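PDB 3IS6: putative permease protein, ABC transporter from Porphyromonas gingivalis, which is probably a transmembrane transporter component of an ABC-type system, represented here by its MacB-like periplasmic core domain. Local coordinates for residues E77-F87 / I155-M166; G53-L62 / R179-V190. All coordinates share one frame; numbering follows the deposited sequence.

Contact 1. Residues E77-F87 / I155-M166; sequences ETKTLLAEPAF and IQADMLLPITWM
Lys79 meets the loop leading into strand 159-162 along most of its side chain. Lys79 CB lies 3.5 Å from Asp158 OD2; CG, anti to the backbone N (chi1 -170°), carries the chain along that loop, and Lys79 CD comes within 3.5 Å of the carbonyl O of Gln156. Bends at the last two torsions then bring CE near the side-chain amide of Gln156, where Lys79 NZ donates to Gln156 OE1 at 3.1 Å, tilted out of the carbonyl plane. Ser153 O holds that amide from its other end, through NE2. Asp158 also takes the backbone N-H of Lys79 on the anti side of OD2, tilted about 31° out of the carboxylate plane, with Lys79 N 2.9 Å from Asp158 OD2. From here the strands form a parallel pair, segment axes 35° apart, within the mixed sheet of the MacB-like periplasmic core domain. Leu81 N donates to Met159 O (3.0 Å) and Leu81 O accepts from Leu161 N (3.1 Å), an alternation that continues with Ala83 N to Leu161 O. Leu81 and Leu160 lie side by side on one face, with Ala157 CB against Leu81 CB, while Leu82 CD2 packs on Met166 CG at 3.8 Å. Strand 74-83 thus runs between strand 54-70, antiparallel to it, and strand 159-162, whose other edge is taken by strand 109-113. Helix 114-119 touches Thr78 and Asp158 through Leu116, and Met239 of the second subunit packs on Trp165 and Met166.

Contact 2. Residues G53-L62 / R179-V190; sequences GVELATRTTL and RYIAYVRLRPGV
A classic beta bulge, in which Glu55 and Leu56 both face Arg185, shifts the register by one residue in the antiparallel pairing of strands 54-70 and 181-186 in this MacB-like periplasmic core. Arg185 O takes Leu56 N at 3.2 Å in its carbonyl plane and, by a weaker, bent bond, Glu55 N. Bends at chi2 and chi3 bring the guanidinium of the same arginine to the bulge: Arg185 NH1 forms a salt bridge with Glu55 OE2 (2.8 Å), approaching from above the carboxylate plane, with the two planes 69° apart, and Leu56 CD2 lies over one guanidinium face. Glu55 OE1 has a second cationic partner in Arg13, and Glu55 CA lies over the centre of one face of the Arg187 guanidinium. At the far end Thr61 OG1, swung away from its backbone N toward Arg179 (chi1 -174°), is gripped twice: it donates to Arg179 O at 2.8 Å and receives a nearly straight bond from Arg179 NE, also 2.8 Å, lying in the guanidinium plane. Thr61 CB meanwhile rests over a face of the Tyr180 ring. Between these ends, a water joins Thr60 OG1 and Tyr183 OH, 2.8 Å from each. Strand 181-186 is flanked on its other edge by strand 14-23. Helix 86-90 touches the face bearing Leu56, Thr58, Thr60 and Arg185, whereas helix 43-50 meets Val54, Leu56 and Arg59.

In the fold
After strands 14-23 and 32-36 and helix 43-50, the chain reaches residues 53-62, the earlier half of contact 2, and turns from strand 54-70 into strand 74-83, which supplies residues 77-87 of contact 1. Residues 155-166 return to close that inner loop, and residues 179-190 come back shortly afterwards to close the outer one, so contact 1 lies wholly within the span of contact 2. The neighbouring strands 54-70 and 74-83 place both contacts in one mixed sheet, joining the strand 14-23 side to the strand 109-113 side. Glu84 bridges them, hydrogen-bonded through OE1 to Thr58 OG1 and salt-bridged through OE2 to Arg59 NE, while Met166 packs against Tyr180.

Contact 1. Residues E77-F87 / I155-M166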
loop_
_atom_site.group_PDB
_atom_site.type_symbol
_atom_site.label_atom_id
_atom_site.label_comp_id
_atom_site.label_asym_id
_atom_site.label_seq_id
_atom_site.Cartn_x
_atom_site.Cartn_y
_atom_site.Cartn_z
ATOM N N GLU A 77 -21.207 -3.355 2.740
ATOM C CA GLU A 77 -20.314 -2.447 3.402
ATOM C C GLU A 77 -19.550 -3.253 4.431
ATOM O O GLU A 77 -20.125 -3.934 5.221
ATOM C CB GLU A 77 -21.109 -1.321 4.042
ATOM C CG GLU A 77 -20.304 -0.346 4.857
ATOM C CD GLU A 77 -21.164 0.591 5.690
ATOM O OE1 GLU A 77 -21.476 0.267 6.843
ATOM O OE2 GLU A 77 -21.530 1.651 5.178
ATOM N N THR A 78 -18.242 -3.196 4.373
ATOM C CA THR A 78 -17.439 -3.976 5.263
ATOM C C THR A 78 -16.333 -3.161 5.906
ATOM O O THR A 78 -15.719 -2.366 5.263
ATOM C CB THR A 78 -16.838 -5.198 4.539
ATOM O OG1 THR A 78 -15.579 -4.858 4.017
ATOM C CG2 THR A 78 -17.680 -5.616 3.394
ATOM N N LYS A 79 -16.081 -3.397 7.173
ATOM C CA LYS A 79 -14.993 -2.754 7.870
ATOM C C LYS A 79 -13.802 -3.672 7.917
ATOM O O LYS A 79 -13.855 -4.722 8.486
ATOM C CB LYS A 79 -15.398 -2.395 9.283
ATOM C CG LYS A 79 -14.414 -1.529 9.961
ATOM C CD LYS A 79 -14.587 -1.527 11.423
ATOM C CE LYS A 79 -14.278 -0.240 12.021
ATOM N NZ LYS A 79 -15.470 0.282 12.656
ATOM N N THR A 80 -12.726 -3.231 7.319
ATOM C CA THR A 80 -11.588 -4.056 7.053
ATOM C C THR A 80 -10.356 -3.706 7.882
ATOM O O THR A 80 -9.927 -2.596 7.925
ATOM C CB THR A 80 -11.234 -3.974 5.571
ATOM O OG1 THR A 80 -12.307 -4.460 4.795
ATOM C CG2 THR A 80 -10.054 -4.750 5.283
ATOM N N LEU A 81 -9.802 -4.702 8.515
ATOM C CA LEU A 81 -8.646 -4.568 9.327
ATOM C C LEU A 81 -7.526 -5.485 8.825
ATOM O O LEU A 81 -7.748 -6.615 8.529
ATOM C CB LEU A 81 -8.989 -4.896 10.763
ATOM C CG LEU A 81 -7.928 -4.824 11.847
ATOM C CD1 LEU A 81 -7.548 -3.430 12.121
ATOM C CD2 LEU A 81 -8.413 -5.446 13.072
ATOM N N LEU A 82 -6.326 -4.968 8.773
ATOM C CA LEU A 82 -5.191 -5.725 8.342
ATOM C C LEU A 82 -4.425 -6.262 9.545
ATOM O O LEU A 82 -4.091 -5.528 10.417
ATOM C CB LEU A 82 -4.302 -4.850 7.495
ATOM C CG LEU A 82 -4.601 -4.718 6.006
ATOM C CD1 LEU A 82 -5.956 -4.335 5.780
ATOM C CD2 LEU A 82 -3.690 -3.764 5.357
ATOM N N ALA A 83 -4.203 -7.559 9.570
ATOM C CA ALA A 83 -3.652 -8.250 10.713
ATOM C C ALA A 83 -2.706 -9.408 10.393
ATOM O O ALA A 83 -2.639 -9.858 9.301
ATOM C CB ALA A 83 -4.719 -8.715 11.577
ATOM N N GLU A 84 -1.961 -9.820 11.394
ATOM C CA GLU A 84 -1.046 -10.928 11.314
ATOM C C GLU A 84 -1.731 -12.197 11.810
ATOM O O GLU A 84 -2.706 -12.129 12.484
ATOM C CB GLU A 84 0.217 -10.653 12.116
ATOM C CG GLU A 84 0.941 -9.383 11.774
ATOM C CD GLU A 84 2.218 -9.187 12.544
ATOM O OE1 GLU A 84 2.249 -9.409 13.747
ATOM O OE2 GLU A 84 3.206 -8.815 11.942
ATOM N N PRO A 85 -1.175 -13.359 11.508
ATOM C CA PRO A 85 -1.749 -14.589 12.007
ATOM C C PRO A 85 -1.772 -14.590 13.526
ATOM O O PRO A 85 -2.642 -15.131 14.099
ATOM C CB PRO A 85 -0.816 -15.627 11.444
ATOM C CG PRO A 85 -0.487 -15.084 10.147
ATOM C CD PRO A 85 -0.351 -13.629 10.332
ATOM N N ALA A 86 -0.852 -13.889 14.145
ATOM C CA ALA A 86 -0.787 -13.824 15.581
ATOM C C ALA A 86 -1.972 -13.099 16.203
ATOM O O ALA A 86 -2.231 -13.248 17.351
ATOM C CB ALA A 86 0.464 -13.232 15.997
ATOM N N PHE A 87 -2.704 -12.351 15.417
ATOM C CA PHE A 87 -3.864 -11.644 15.898
ATOM C C PHE A 87 -4.822 -12.659 16.459
ATOM O O PHE A 87 -5.443 -12.449 17.428
ATOM C CB PHE A 87 -4.505 -10.933 14.723
ATOM C CG PHE A 87 -5.772 -10.194 15.033
ATOM C CD1 PHE A 87 -5.745 -8.888 15.415
ATOM C CD2 PHE A 87 -6.976 -10.769 14.869
ATOM C CE1 PHE A 87 -6.885 -8.215 15.655
ATOM C CE2 PHE A 87 -8.102 -10.081 15.104
ATOM C CZ PHE A 87 -8.051 -8.814 15.497
ATOM N N ILE A 155 -11.374 -2.909 19.148
ATOM C CA ILE A 155 -10.949 -3.757 18.074
ATOM C C ILE A 155 -12.173 -4.193 17.310
ATOM O O ILE A 155 -12.935 -4.959 17.783
ATOM C CB ILE A 155 -10.172 -4.943 18.608
ATOM C CG1 ILE A 155 -9.007 -4.451 19.455
ATOM C CG2 ILE A 155 -9.646 -5.776 17.488
ATOM C CD1 ILE A 155 -8.195 -5.464 20.017
ATOM N N GLN A 156 -12.353 -3.622 16.137
ATOM C CA GLN A 156 -13.504 -3.851 15.301
ATOM C C GLN A 156 -13.143 -4.211 13.865
ATOM O O GLN A 156 -12.395 -3.529 13.244
ATOM C CB GLN A 156 -14.371 -2.620 15.297
ATOM C CG GLN A 156 -14.588 -2.055 16.647
ATOM C CD GLN A 156 -15.313 -0.741 16.622
ATOM O OE1 GLN A 156 -15.869 -0.355 15.628
ATOM N NE2 GLN A 156 -15.298 -0.048 17.733
ATOM N N ALA A 157 -13.668 -5.319 13.372
ATOM C CA ALA A 157 -13.481 -5.749 12.000
ATOM C C ALA A 157 -14.588 -6.691 11.525
ATOM O O ALA A 157 -14.889 -7.627 12.182
ATOM C CB ALA A 157 -12.176 -6.400 11.867
ATOM N N ASP A 158 -15.213 -6.387 10.413
ATOM C CA ASP A 158 -15.947 -7.317 9.584
ATOM C C ASP A 158 -15.104 -8.289 8.754
ATOM O O ASP A 158 -15.482 -9.390 8.539
ATOM C CB ASP A 158 -16.946 -6.584 8.707
ATOM C CG ASP A 158 -17.801 -5.607 9.491
ATOM O OD1 ASP A 158 -18.139 -5.907 10.632
ATOM O OD2 ASP A 158 -18.101 -4.519 8.980
HETATM N N MSE A 159 -13.995 -7.809 8.235
HETATM C CA MSE A 159 -13.111 -8.576 7.387
HETATM C C MSE A 159 -11.670 -8.396 7.814
HETATM O O MSE A 159 -11.264 -7.327 8.110
HETATM C CB MSE A 159 -13.292 -8.142 5.930
HETATM C CG MSE A 159 -12.300 -8.685 4.906
HETATM SE SE MSE A 159 -12.851 -8.423 3.019
HETATM C CE MSE A 159 -12.336 -6.660 2.847
ATOM N N LEU A 160 -10.906 -9.460 7.783
ATOM C CA LEU A 160 -9.511 -9.410 8.100
ATOM C C LEU A 160 -8.674 -9.792 6.889
ATOM O O LEU A 160 -8.946 -10.758 6.258
ATOM C CB LEU A 160 -9.186 -10.340 9.251
ATOM C CG LEU A 160 -9.750 -10.082 10.639
ATOM C CD1 LEU A 160 -9.591 -11.232 11.559
ATOM C CD2 LEU A 160 -9.178 -8.856 11.208
ATOM N N LEU A 161 -7.650 -9.012 6.607
ATOM C CA LEU A 161 -6.739 -9.247 5.516
ATOM C C LEU A 161 -5.331 -9.278 6.051
ATOM O O LEU A 161 -5.063 -8.696 7.030
ATOM C CB LEU A 161 -6.842 -8.142 4.501
ATOM C CG LEU A 161 -8.028 -8.114 3.569
ATOM C CD1 LEU A 161 -8.096 -6.849 2.831
ATOM C CD2 LEU A 161 -7.985 -9.237 2.637
ATOM N N PRO A 162 -4.421 -9.953 5.391
ATOM C CA PRO A 162 -3.069 -9.989 5.902
ATOM C C PRO A 162 -2.383 -8.641 5.854
ATOM O O PRO A 162 -2.534 -7.892 4.937
ATOM C CB PRO A 162 -2.380 -10.985 4.988
ATOM C CG PRO A 162 -3.385 -11.664 4.349
ATOM C CD PRO A 162 -4.530 -10.773 4.201
ATOM N N ILE A 163 -1.587 -8.388 6.867
ATOM C CA ILE A 163 -0.866 -7.158 7.012
ATOM C C ILE A 163 0.135 -6.962 5.900
ATOM O O ILE A 163 0.472 -5.880 5.577
ATOM C CB ILE A 163 -0.232 -6.981 8.388
ATOM C CG1 ILE A 163 -0.219 -5.515 8.734
ATOM C CG2 ILE A 163 1.121 -7.521 8.444
ATOM C CD1 ILE A 163 -0.171 -5.262 10.107
ATOM N N THR A 164 0.498 -8.059 5.261
ATOM C CA THR A 164 1.451 -8.090 4.168
ATOM C C THR A 164 0.899 -7.431 2.911
ATOM O O THR A 164 1.575 -7.287 1.968
ATOM C CB THR A 164 1.959 -9.497 3.851
ATOM O OG1 THR A 164 0.885 -10.408 3.833
ATOM C CG2 THR A 164 2.923 -9.934 4.865
ATOM N N TRP A 165 -0.347 -7.047 2.922
ATOM C CA TRP A 165 -0.878 -6.240 1.861
ATOM C C TRP A 165 -0.149 -4.924 1.829
ATOM O O TRP A 165 -0.072 -4.304 0.829
ATOM C CB TRP A 165 -2.354 -5.984 2.032
ATOM C CG TRP A 165 -3.215 -6.983 1.422
ATOM C CD1 TRP A 165 -3.079 -8.303 1.485
ATOM C CD2 TRP A 165 -4.369 -6.739 0.662
ATOM N NE1 TRP A 165 -4.065 -8.915 0.812
ATOM C CE2 TRP A 165 -4.882 -7.964 0.294
ATOM C CE3 TRP A 165 -5.024 -5.598 0.254
ATOM C CZ2 TRP A 165 -5.995 -8.084 -0.463
ATOM C CZ3 TRP A 165 -6.128 -5.723 -0.504
ATOM C CH2 TRP A 165 -6.610 -6.952 -0.848
HETATM N N MSE A 166 0.339 -4.488 2.962
HETATM C CA MSE A 166 1.039 -3.231 3.043
HETATM C C MSE A 166 2.427 -3.348 2.412
HETATM O O MSE A 166 3.045 -4.356 2.490
HETATM C CB MSE A 166 1.148 -2.744 4.493
HETATM C CG MSE A 166 -0.144 -2.422 5.180
HETATM SE SE MSE A 166 -0.968 -0.816 4.623
HETATM C CE MSE A 166 0.268 0.364 5.212
#

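Contact 2. Residues G53-L62 / R179-V190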
loop_
_atom_site.group_PDB
_atom_site.type_symbol
_atom_site.label_atom_id
_atom_site.label_comp_id
_atom_site.label_asym_id
_atom_site.label_seq_id
_atom_site.Cartn_x
_atom_site.Cartn_y
_atom_site.Cartn_z
ATOM N N GLY A 53 11.205 -10.322 28.195
ATOM C CA GLY A 53 9.968 -10.326 28.914
ATOM C C GLY A 53 8.732 -10.113 28.079
ATOM O O GLY A 53 7.671 -10.010 28.616
ATOM N N VAL A 54 8.873 -10.070 26.773
ATOM C CA VAL A 54 7.727 -9.974 25.897
ATOM C C VAL A 54 7.364 -11.356 25.438
ATOM O O VAL A 54 8.154 -12.005 24.836
ATOM C CB VAL A 54 8.090 -9.149 24.693
ATOM C CG1 VAL A 54 7.034 -9.187 23.671
ATOM C CG2 VAL A 54 8.365 -7.797 25.098
ATOM N N GLU A 55 6.197 -11.834 25.797
ATOM C CA GLU A 55 5.701 -13.078 25.284
ATOM C C GLU A 55 5.325 -13.099 23.812
ATOM O O GLU A 55 5.647 -14.003 23.097
ATOM C CB GLU A 55 4.488 -13.469 26.082
ATOM C CG GLU A 55 4.154 -14.886 26.060
ATOM C CD GLU A 55 3.097 -15.259 27.054
ATOM O OE1 GLU A 55 3.148 -14.784 28.188
ATOM O OE2 GLU A 55 2.220 -16.050 26.698
ATOM N N LEU A 56 4.574 -12.106 23.393
ATOM C CA LEU A 56 4.131 -12.028 22.034
ATOM C C LEU A 56 3.898 -10.575 21.682
ATOM O O LEU A 56 3.462 -9.840 22.511
ATOM C CB LEU A 56 2.847 -12.818 21.901
ATOM C CG LEU A 56 2.139 -12.951 20.561
ATOM C CD1 LEU A 56 2.945 -13.824 19.685
ATOM C CD2 LEU A 56 0.776 -13.475 20.678
ATOM N N ALA A 57 4.201 -10.185 20.453
ATOM C CA ALA A 57 3.822 -8.899 19.911
ATOM C C ALA A 57 3.236 -9.024 18.517
ATOM O O ALA A 57 3.636 -9.838 17.767
ATOM C CB ALA A 57 4.935 -7.999 19.886
ATOM N N THR A 58 2.271 -8.190 18.207
ATOM C CA THR A 58 1.629 -8.196 16.915
ATOM C C THR A 58 1.156 -6.806 16.527
ATOM O O THR A 58 1.041 -5.974 17.356
ATOM C CB THR A 58 0.524 -9.262 16.825
ATOM O OG1 THR A 58 0.255 -9.562 15.471
ATOM C CG2 THR A 58 -0.747 -8.839 17.487
ATOM N N ARG A 59 0.893 -6.598 15.253
ATOM C CA ARG A 59 0.520 -5.317 14.710
ATOM C C ARG A 59 -0.739 -5.391 13.859
ATOM O O ARG A 59 -0.963 -6.338 13.199
ATOM C CB ARG A 59 1.664 -4.734 13.901
ATOM C CG ARG A 59 2.062 -5.529 12.678
ATOM C CD ARG A 59 3.345 -5.076 12.066
ATOM N NE ARG A 59 3.986 -6.126 11.308
ATOM C CZ ARG A 59 5.016 -5.974 10.502
ATOM N NH1 ARG A 59 5.569 -4.807 10.307
ATOM N NH2 ARG A 59 5.500 -7.020 9.887
ATOM N N THR A 60 -1.540 -4.349 13.910
ATOM C CA THR A 60 -2.662 -4.176 13.022
ATOM C C THR A 60 -2.692 -2.772 12.418
ATOM O O THR A 60 -2.120 -1.871 12.945
ATOM C CB THR A 60 -4.003 -4.435 13.731
ATOM O OG1 THR A 60 -4.237 -3.436 14.693
ATOM C CG2 THR A 60 -4.012 -5.743 14.410
ATOM N N THR A 61 -3.343 -2.622 11.281
ATOM C CA THR A 61 -3.726 -1.327 10.776
ATOM C C THR A 61 -5.135 -1.346 10.183
ATOM O O THR A 61 -5.450 -2.200 9.421
ATOM C CB THR A 61 -2.679 -0.729 9.819
ATOM O OG1 THR A 61 -3.050 0.592 9.463
ATOM C CG2 THR A 61 -2.538 -1.526 8.589
ATOM N N LEU A 62 -5.952 -0.385 10.547
ATOM C CA LEU A 62 -7.312 -0.337 10.095
ATOM C C LEU A 62 -7.402 0.286 8.742
ATOM O O LEU A 62 -6.921 1.344 8.555
ATOM C CB LEU A 62 -8.136 0.497 11.039
ATOM C CG LEU A 62 -9.585 0.716 10.664
ATOM C CD1 LEU A 62 -10.381 -0.492 10.862
ATOM C CD2 LEU A 62 -10.173 1.826 11.415
ATOM N N ARG A 179 0.505 4.509 11.531
ATOM C CA ARG A 179 -0.815 3.980 11.310
ATOM C C ARG A 179 -1.100 2.602 11.899
ATOM O O ARG A 179 -2.150 2.096 11.691
ATOM C CB ARG A 179 -1.118 3.970 9.821
ATOM C CG ARG A 179 -0.345 2.956 9.034
ATOM C CD ARG A 179 -0.794 2.936 7.609
ATOM N NE ARG A 179 -2.112 2.393 7.495
ATOM C CZ ARG A 179 -2.907 2.529 6.465
ATOM N NH1 ARG A 179 -2.528 3.190 5.412
ATOM N NH2 ARG A 179 -4.089 1.991 6.498
ATOM N N TYR A 180 -0.151 2.026 12.617
ATOM C CA TYR A 180 -0.270 0.693 13.170
ATOM C C TYR A 180 -0.490 0.695 14.687
ATOM O O TYR A 180 0.039 1.489 15.375
ATOM C CB TYR A 180 0.987 -0.130 12.897
ATOM C CG TYR A 180 1.334 -0.357 11.453
ATOM C CD1 TYR A 180 1.043 -1.522 10.836
ATOM C CD2 TYR A 180 1.973 0.608 10.723
ATOM C CE1 TYR A 180 1.343 -1.719 9.512
ATOM C CE2 TYR A 180 2.282 0.422 9.421
ATOM C CZ TYR A 180 1.967 -0.743 8.820
ATOM O OH TYR A 180 2.275 -0.923 7.527
ATOM N N ILE A 181 -1.251 -0.241 15.180
ATOM C CA ILE A 181 -1.376 -0.420 16.587
ATOM C C ILE A 181 -0.555 -1.637 16.939
ATOM O O ILE A 181 -0.675 -2.653 16.334
ATOM C CB ILE A 181 -2.787 -0.672 17.015
ATOM C CG1 ILE A 181 -3.711 0.452 16.593
ATOM C CG2 ILE A 181 -2.845 -0.827 18.463
ATOM C CD1 ILE A 181 -5.079 0.178 16.853
ATOM N N ALA A 182 0.290 -1.501 17.927
ATOM C CA ALA A 182 1.141 -2.584 18.314
ATOM C C ALA A 182 0.734 -3.091 19.671
ATOM O O ALA A 182 0.760 -2.375 20.612
ATOM C CB ALA A 182 2.522 -2.132 18.350
ATOM N N TYR A 183 0.371 -4.349 19.721
ATOM C CA TYR A 183 -0.057 -4.998 20.913
ATOM C C TYR A 183 1.044 -5.909 21.403
ATOM O O TYR A 183 1.613 -6.636 20.655
ATOM C CB TYR A 183 -1.291 -5.817 20.662
ATOM C CG TYR A 183 -2.504 -5.067 20.149
ATOM C CD1 TYR A 183 -3.361 -4.429 21.001
ATOM C CD2 TYR A 183 -2.786 -5.003 18.804
ATOM C CE1 TYR A 183 -4.442 -3.786 20.543
ATOM C CE2 TYR A 183 -3.869 -4.341 18.344
ATOM C CZ TYR A 183 -4.700 -3.741 19.213
ATOM O OH TYR A 183 -5.782 -3.094 18.746
ATOM N N VAL A 184 1.320 -5.830 22.680
ATOM C CA VAL A 184 2.365 -6.591 23.297
ATOM C C VAL A 184 1.869 -7.344 24.514
ATOM O O VAL A 184 1.342 -6.751 25.406
ATOM C CB VAL A 184 3.440 -5.646 23.762
ATOM C CG1 VAL A 184 4.556 -6.354 24.341
ATOM C CG2 VAL A 184 3.895 -4.795 22.690
ATOM N N ARG A 185 2.071 -8.643 24.569
ATOM C CA ARG A 185 1.766 -9.390 25.757
ATOM C C ARG A 185 3.022 -9.736 26.528
ATOM O O ARG A 185 3.869 -10.406 26.039
ATOM C CB ARG A 185 1.021 -10.659 25.421
ATOM C CG ARG A 185 0.546 -11.429 26.593
ATOM C CD ARG A 185 0.523 -12.880 26.327
ATOM N NE ARG A 185 -0.516 -13.234 25.410
ATOM C CZ ARG A 185 -0.472 -14.282 24.624
ATOM N NH1 ARG A 185 0.545 -15.109 24.687
ATOM N NH2 ARG A 185 -1.454 -14.513 23.801
ATOM N N LEU A 186 3.103 -9.244 27.746
ATOM C CA LEU A 186 4.199 -9.513 28.642
ATOM C C LEU A 186 4.083 -10.819 29.422
ATOM O O LEU A 186 3.018 -11.265 29.720
ATOM C CB LEU A 186 4.357 -8.360 29.613
ATOM C CG LEU A 186 4.382 -6.985 29.020
ATOM C CD1 LEU A 186 4.278 -5.959 30.030
ATOM C CD2 LEU A 186 5.581 -6.804 28.230
ATOM N N ARG A 187 5.214 -11.382 29.804
ATOM C CA ARG A 187 5.229 -12.499 30.712
ATOM C C ARG A 187 4.834 -12.060 32.106
ATOM O O ARG A 187 4.979 -10.924 32.473
ATOM C CB ARG A 187 6.597 -13.136 30.767
ATOM C CG ARG A 187 7.290 -13.186 29.494
ATOM C CD ARG A 187 8.040 -14.479 29.314
ATOM N NE ARG A 187 8.696 -14.563 28.017
ATOM C CZ ARG A 187 8.400 -15.466 27.096
ATOM N NH1 ARG A 187 7.480 -16.382 27.334
ATOM N NH2 ARG A 187 9.039 -15.458 25.949
ATOM N N PRO A 188 4.375 -12.998 32.899
ATOM C CA PRO A 188 3.881 -12.678 34.225
ATOM C C PRO A 188 4.954 -11.998 35.042
ATOM O O PRO A 188 6.096 -12.349 34.985
ATOM C CB PRO A 188 3.614 -14.046 34.807
ATOM C CG PRO A 188 3.392 -14.867 33.697
ATOM C CD PRO A 188 4.288 -14.430 32.644
ATOM N N GLY A 189 4.570 -10.975 35.759
ATOM C CA GLY A 189 5.491 -10.276 36.605
ATOM C C GLY A 189 6.330 -9.182 36.001
ATOM O O GLY A 189 7.042 -8.514 36.726
ATOM N N VAL A 190 6.234 -8.968 34.698
ATOM C CA VAL A 190 6.975 -7.898 34.073
ATOM C C VAL A 190 6.167 -6.620 34.010
ATOM O O VAL A 190 5.103 -6.580 33.455
ATOM C CB VAL A 190 7.366 -8.256 32.670
ATOM C CG1 VAL A 190 7.999 -7.102 31.991
ATOM C CG2 VAL A 190 8.243 -9.454 32.649
HETATM O O HOH W 1 -6.601 -3.779 16.105
HETATM O O HOH W 2 -4.778 1.449 12.689
#